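Local coordinates for protein putative antitoxin VapB45 (Mycobacterium tuberculosis, PDB 5AF3) that is possibly the antitoxin of a type II toxin-antitoxin system, with VapC45 as its cognate toxin, and probably binds DNA through a helix-turn-helix domain, at residues L98-K103 with A127-E132; E121-F126 with L138-L143. All blocks are in the same frame, centred on the assembly; numbering follows the deposited sequence.

Contact 1: L98-K103 with A127-E132; sequences LDWLIK and AERSGE
The indole of Trp-100 offers one face to Arg-129, whose NE stands 3.9 Å above the ring plane, displaced toward the rim of the six-membered ring. On that same face Phe-126 stacks nearer the pyrrole end, so aromatic and guanidinium share it. Seen from Arg-129, the arrangement is different: Trp-100 CE3 comes to the edge of the guanidinium, near its plane, with NH2 3.7 Å from CE3. The two planes are 54° apart, which rules out a parallel stack. No hydrogen bond joins the segments, and only 81 Å² is buried between them.

Both side chains must bridge a wide backbone gap, since the nearest CA atoms, of Trp-100 and Ala-127, are 10.3 Å apart. Arg-129 does so with CG lodged between its own N and C (chi1 57°) and the chain extended from there to NE. The indole is fixed in rotation at its polar end, where NE1 donates to the carbonyl O of Val-122.

Helix 115-130 ends beside this contact: Ser-130 OG bonds to Phe-126 O and Asp-136, and Gly-131 leaves helical geometry with positive phi. The Trp-100 and Arg-129 pair thus spans the surface between helix 95-105 and the C-terminal end of helix 115-130. Ala-127 meanwhile touches Asp-137 and Val-140, packing this end against helix 135-143 as well.

Contact 2: E121-F126 with L138-L143; sequences EVLWRF and LVVRGL
Leu-123 meets Val-140 at the point where the two backbones come nearest, their CA atoms 6.2 Å apart. The valine straddles the leucine's carbonyl oxygen: both CG1 and CG2 of Val-140 lie 3.6 Å from Leu-123 O. The same two methyls reach the leucine side chain at its base, with CG2 4.1 Å from Leu-123 CB. This fork is set by the valine torsion, which puts CG1 anti to the backbone N (chi1 171°) and CG2 anti to the carbonyl carbon, so that the pair faces the opposite helix together. Farther out, Leu-123 extends CD1 to CD1 of Leu-143, 3.9 Å away, the two side chains crossing at a slant. Leu-123, Val-140 and Leu-143 are all buried, and the contact is wholly apolar between side chains, without a hydrogen bond between the segments.

The arrangement is an antiparallel helical hairpin: helix 115-130 turns back through a short connection into helix 135-143. The local axes approach to 9.4 Å and their directions differ by 149°, well short of a strict antiparallel alignment. Beyond Leu-143 the chain enters the strand pair 144-147 and 150-153, and the Leu-143 backbone is hydrogen-bonded with Lys-154.

At Trp-124 the backbone takes over from the side chain, its N lying 4.1 Å from Val-140 CG1. The CB of Trp-124 points away from helix 135-143, and the indole stacks with Tyr-151 of strand 150-153. Phe-126 again directs its CB toward the second helix, but its ring comes no closer than 4.6 Å, from Phe-126 CD2 to Val-140 CG2, and it packs against Ser-97 of helix 95-105.

From the N terminus, the chain first lays down 98-103, then 121-126, 127-132 and finally 138-143. Contact 1 closes a loop of 23 residues and contact 2 one of 11; because their segments alternate, the two loops cross. Helix 115-130 is the shared element, supplying the second segment of contact 1 and the first of contact 2, whose centres are 7 Å apart. Direct packing also bridges them: Ala-127 CB lies 3.6 Å from Val-140 CB, and Leu-101 CG 3.7 Å from Leu-123 CD2. Helix 115-130 is thereby joined to helix 95-105 before it in the chain and helix 135-143 after it.

Contact 1: L98-K103 with A127-E132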
loop_
_atom_site.group_PDB
_atom_site.type_symbol
_atom_site.label_atom_id
_atom_site.label_comp_id
_atom_site.label_asym_id
_atom_site.label_seq_id
_atom_site.Cartn_x
_atom_site.Cartn_y
_atom_site.Cartn_z
ATOM N N LEU A 98 -22.641 -6.033 15.658
ATOM C CA LEU A 98 -21.995 -4.932 16.396
ATOM C C LEU A 98 -22.824 -4.532 17.652
ATOM O O LEU A 98 -22.271 -4.449 18.742
ATOM C CB LEU A 98 -21.752 -3.752 15.469
ATOM C CG LEU A 98 -20.899 -4.045 14.225
ATOM C CD1 LEU A 98 -20.668 -2.769 13.472
ATOM C CD2 LEU A 98 -19.575 -4.657 14.612
ATOM N N ASP A 99 -24.136 -4.361 17.493
ATOM C CA ASP A 99 -25.054 -4.117 18.635
ATOM C C ASP A 99 -24.870 -5.173 19.712
ATOM O O ASP A 99 -24.741 -4.857 20.891
ATOM C CB ASP A 99 -26.527 -4.078 18.184
ATOM C CG ASP A 99 -26.872 -2.849 17.316
ATOM O OD1 ASP A 99 -26.131 -1.837 17.322
ATOM O OD2 ASP A 99 -27.912 -2.891 16.621
ATOM N N TRP A 100 -24.834 -6.447 19.310
ATOM C CA TRP A 100 -24.643 -7.540 20.258
ATOM C C TRP A 100 -23.316 -7.429 20.977
ATOM O O TRP A 100 -23.269 -7.529 22.194
ATOM C CB TRP A 100 -24.834 -8.943 19.570
ATOM C CG TRP A 100 -24.477 -10.128 20.444
ATOM C CD1 TRP A 100 -23.290 -10.779 20.464
ATOM C CD2 TRP A 100 -25.307 -10.777 21.430
ATOM N NE1 TRP A 100 -23.327 -11.809 21.379
ATOM C CE2 TRP A 100 -24.542 -11.812 22.003
ATOM C CE3 TRP A 100 -26.599 -10.556 21.907
ATOM C CZ2 TRP A 100 -25.043 -12.674 23.008
ATOM C CZ3 TRP A 100 -27.098 -11.409 22.929
ATOM C CH2 TRP A 100 -26.324 -12.446 23.445
ATOM N N LEU A 101 -22.240 -7.156 20.231
ATOM C CA LEU A 101 -20.913 -6.969 20.813
ATOM C C LEU A 101 -20.885 -5.813 21.830
ATOM O O LEU A 101 -20.306 -5.952 22.920
ATOM C CB LEU A 101 -19.871 -6.685 19.705
ATOM C CG LEU A 101 -19.226 -7.852 19.023
ATOM C CD1 LEU A 101 -18.545 -7.327 17.714
ATOM C CD2 LEU A 101 -18.227 -8.437 20.030
ATOM N N ILE A 102 -21.506 -4.699 21.474
ATOM C CA ILE A 102 -21.538 -3.563 22.390
ATOM C C ILE A 102 -22.293 -3.967 23.678
ATOM O O ILE A 102 -21.819 -3.704 24.794
ATOM C CB ILE A 102 -22.144 -2.343 21.771
ATOM C CG1 ILE A 102 -21.182 -1.789 20.691
ATOM C CG2 ILE A 102 -22.357 -1.254 22.858
ATOM C CD1 ILE A 102 -21.848 -0.843 19.728
ATOM N N LYS A 103 -23.429 -4.639 23.504
ATOM C CA LYS A 103 -24.260 -5.079 24.661
ATOM C C LYS A 103 -23.505 -5.999 25.617
ATOM O O LYS A 103 -23.795 -6.008 26.820
ATOM C CB LYS A 103 -25.558 -5.733 24.183
ATOM C CG LYS A 103 -26.530 -4.824 23.472
ATOM C CD LYS A 103 -27.650 -5.652 22.875
ATOM C CE LYS A 103 -28.637 -4.796 22.181
ATOM N NZ LYS A 103 -29.769 -5.680 21.747
ATOM N N ALA A 127 -24.536 -15.986 16.856
ATOM C CA ALA A 127 -24.830 -16.668 15.595
ATOM C C ALA A 127 -25.593 -17.973 15.861
ATOM O O ALA A 127 -26.392 -18.381 15.032
ATOM C CB ALA A 127 -23.547 -16.955 14.854
ATOM N N GLU A 128 -25.348 -18.587 17.020
ATOM C CA GLU A 128 -26.000 -19.856 17.397
ATOM C C GLU A 128 -27.501 -19.700 17.344
ATOM O O GLU A 128 -28.207 -20.504 16.723
ATOM C CB GLU A 128 -25.649 -20.217 18.815
ATOM C CG GLU A 128 -24.360 -20.884 19.030
ATOM C CD GLU A 128 -24.320 -21.404 20.434
ATOM O OE1 GLU A 128 -23.937 -20.620 21.338
ATOM O OE2 GLU A 128 -24.739 -22.566 20.631
ATOM N N ARG A 129 -27.994 -18.637 17.973
ATOM C CA ARG A 129 -29.423 -18.377 18.034
ATOM C C ARG A 129 -29.986 -17.772 16.748
ATOM O O ARG A 129 -31.202 -17.647 16.589
ATOM C CB ARG A 129 -29.713 -17.442 19.214
ATOM C CG ARG A 129 -28.943 -16.131 19.142
ATOM C CD ARG A 129 -28.866 -15.425 20.481
ATOM N NE ARG A 129 -28.699 -13.966 20.361
ATOM C CZ ARG A 129 -29.632 -13.126 19.928
ATOM N NH1 ARG A 129 -30.815 -13.584 19.539
ATOM N NH2 ARG A 129 -29.389 -11.816 19.887
ATOM N N SER A 130 -29.103 -17.386 15.831
ATOM C CA SER A 130 -29.504 -16.667 14.633
ATOM C C SER A 130 -30.108 -17.562 13.544
ATOM O O SER A 130 -30.921 -17.091 12.759
ATOM C CB SER A 130 -28.327 -15.869 14.063
ATOM O OG SER A 130 -28.203 -14.619 14.768
ATOM N N GLY A 131 -29.717 -18.824 13.489
ATOM C CA GLY A 131 -30.201 -19.663 12.379
ATOM C C GLY A 131 -29.036 -19.939 11.451
ATOM O O GLY A 131 -28.311 -19.016 11.071
ATOM N N GLU A 132 -28.837 -21.201 11.098
ATOM C CA GLU A 132 -27.697 -21.576 10.244
ATOM C C GLU A 132 -27.783 -20.887 8.880
ATOM O O GLU A 132 -28.809 -20.963 8.218
ATOM C CB GLU A 132 -27.623 -23.090 10.090
ATOM C CG GLU A 132 -26.617 -23.555 9.057
ATOM C CD GLU A 132 -26.376 -25.058 9.125
ATOM O OE1 GLU A 132 -27.375 -25.837 9.086
ATOM O OE2 GLU A 132 -25.183 -25.456 9.208
#

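Contact 2: E121-F126 with L138-L143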
loop_
_atom_site.group_PDB
_atom_site.type_symbol
_atom_site.label_atom_id
_atom_site.label_comp_id
_atom_site.label_asym_id
_atom_site.label_seq_id
_atom_site.Cartn_x
_atom_site.Cartn_y
_atom_site.Cartn_z
ATOM N N GLU A 121 -16.015 -15.721 21.318
ATOM C CA GLU A 121 -17.019 -16.459 22.107
ATOM C C GLU A 121 -18.338 -15.710 22.162
ATOM O O GLU A 121 -19.394 -16.316 21.950
ATOM C CB GLU A 121 -16.481 -16.806 23.499
ATOM C CG GLU A 121 -17.440 -17.611 24.355
ATOM C CD GLU A 121 -16.932 -17.815 25.785
ATOM O OE1 GLU A 121 -15.726 -17.564 26.054
ATOM O OE2 GLU A 121 -17.756 -18.217 26.647
ATOM N N VAL A 122 -18.297 -14.385 22.384
ATOM C CA VAL A 122 -19.519 -13.571 22.351
ATOM C C VAL A 122 -20.247 -13.683 20.986
ATOM O O VAL A 122 -21.476 -13.877 20.895
ATOM C CB VAL A 122 -19.199 -12.051 22.721
ATOM C CG1 VAL A 122 -20.364 -11.170 22.451
ATOM C CG2 VAL A 122 -18.717 -11.927 24.213
ATOM N N LEU A 123 -19.484 -13.571 19.902
ATOM C CA LEU A 123 -20.104 -13.629 18.585
ATOM C C LEU A 123 -20.678 -14.998 18.256
ATOM O O LEU A 123 -21.710 -15.114 17.625
ATOM C CB LEU A 123 -19.070 -13.239 17.528
ATOM C CG LEU A 123 -18.810 -11.725 17.543
ATOM C CD1 LEU A 123 -17.477 -11.528 16.764
ATOM C CD2 LEU A 123 -19.942 -10.894 16.979
ATOM N N TRP A 124 -19.954 -16.026 18.643
ATOM C CA TRP A 124 -20.439 -17.390 18.464
ATOM C C TRP A 124 -21.871 -17.553 19.043
ATOM O O TRP A 124 -22.786 -18.008 18.339
ATOM C CB TRP A 124 -19.446 -18.366 19.074
ATOM C CG TRP A 124 -19.978 -19.718 19.139
ATOM C CD1 TRP A 124 -20.367 -20.494 18.089
ATOM C CD2 TRP A 124 -20.220 -20.482 20.325
ATOM N NE1 TRP A 124 -20.827 -21.709 18.546
ATOM C CE2 TRP A 124 -20.755 -21.724 19.916
ATOM C CE3 TRP A 124 -20.041 -20.233 21.700
ATOM C CZ2 TRP A 124 -21.096 -22.728 20.827
ATOM C CZ3 TRP A 124 -20.384 -21.228 22.604
ATOM C CH2 TRP A 124 -20.905 -22.464 22.158
ATOM N N ARG A 125 -22.032 -17.144 20.300
ATOM C CA ARG A 125 -23.317 -17.165 21.023
ATOM C C ARG A 125 -24.444 -16.475 20.242
ATOM O O ARG A 125 -25.577 -16.980 20.186
ATOM C CB ARG A 125 -23.166 -16.497 22.397
ATOM C CG ARG A 125 -22.310 -17.256 23.383
ATOM C CD ARG A 125 -22.485 -16.737 24.835
ATOM N NE ARG A 125 -21.288 -16.056 25.376
ATOM C CZ ARG A 125 -21.225 -14.770 25.735
ATOM N NH1 ARG A 125 -22.287 -13.956 25.608
ATOM N NH2 ARG A 125 -20.078 -14.292 26.223
ATOM N N PHE A 126 -24.128 -15.327 19.626
ATOM C CA PHE A 126 -25.074 -14.597 18.801
ATOM C C PHE A 126 -25.499 -15.415 17.563
ATOM O O PHE A 126 -26.671 -15.533 17.258
ATOM C CB PHE A 126 -24.416 -13.269 18.374
ATOM C CG PHE A 126 -25.291 -12.373 17.599
ATOM C CD1 PHE A 126 -26.461 -11.863 18.162
ATOM C CD2 PHE A 126 -24.936 -11.975 16.301
ATOM C CE1 PHE A 126 -27.270 -11.040 17.463
ATOM C CE2 PHE A 126 -25.747 -11.147 15.598
ATOM C CZ PHE A 126 -26.920 -10.660 16.178
ATOM N N LEU A 138 -23.567 -15.662 8.884
ATOM C CA LEU A 138 -22.558 -15.448 7.824
ATOM C C LEU A 138 -21.510 -14.437 8.251
ATOM O O LEU A 138 -20.323 -14.651 7.979
ATOM C CB LEU A 138 -23.185 -15.016 6.524
ATOM C CG LEU A 138 -24.130 -16.063 5.919
ATOM C CD1 LEU A 138 -24.858 -15.351 4.751
ATOM C CD2 LEU A 138 -23.459 -17.366 5.511
ATOM N N VAL A 139 -21.944 -13.359 8.906
ATOM C CA VAL A 139 -20.968 -12.408 9.533
ATOM C C VAL A 139 -20.018 -13.183 10.447
ATOM O O VAL A 139 -18.765 -13.136 10.314
ATOM C CB VAL A 139 -21.707 -11.270 10.317
ATOM C CG1 VAL A 139 -20.719 -10.464 11.227
ATOM C CG2 VAL A 139 -22.422 -10.349 9.368
ATOM N N VAL A 140 -20.600 -13.936 11.385
ATOM C CA VAL A 140 -19.810 -14.573 12.431
ATOM C C VAL A 140 -18.881 -15.676 11.856
ATOM O O VAL A 140 -17.744 -15.836 12.319
ATOM C CB VAL A 140 -20.706 -15.099 13.573
ATOM C CG1 VAL A 140 -19.928 -15.948 14.553
ATOM C CG2 VAL A 140 -21.368 -13.929 14.258
ATOM N N ARG A 141 -19.380 -16.430 10.865
ATOM C CA ARG A 141 -18.552 -17.421 10.165
ATOM C C ARG A 141 -17.377 -16.795 9.429
ATOM O O ARG A 141 -16.336 -17.441 9.268
ATOM C CB ARG A 141 -19.401 -18.275 9.206
ATOM C CG ARG A 141 -20.069 -19.454 9.946
ATOM C CD ARG A 141 -21.329 -19.995 9.257
ATOM N NE ARG A 141 -21.263 -20.042 7.784
ATOM C CZ ARG A 141 -22.214 -20.562 6.996
ATOM N NH1 ARG A 141 -23.326 -21.083 7.517
ATOM N NH2 ARG A 141 -22.060 -20.558 5.669
ATOM N N GLY A 142 -17.528 -15.543 9.035
ATOM C CA GLY A 142 -16.436 -14.802 8.386
ATOM C C GLY A 142 -15.314 -14.470 9.371
ATOM O O GLY A 142 -14.153 -14.293 8.978
ATOM N N LEU A 143 -15.662 -14.380 10.658
ATOM C CA LEU A 143 -14.730 -13.948 11.699
ATOM C C LEU A 143 -14.034 -15.021 12.512
ATOM O O LEU A 143 -12.887 -14.825 12.951
ATOM C CB LEU A 143 -15.488 -12.985 12.671
ATOM C CG LEU A 143 -15.928 -11.667 12.065
ATOM C CD1 LEU A 143 -16.884 -10.918 12.992
ATOM C CD2 LEU A 143 -14.679 -10.825 11.770
#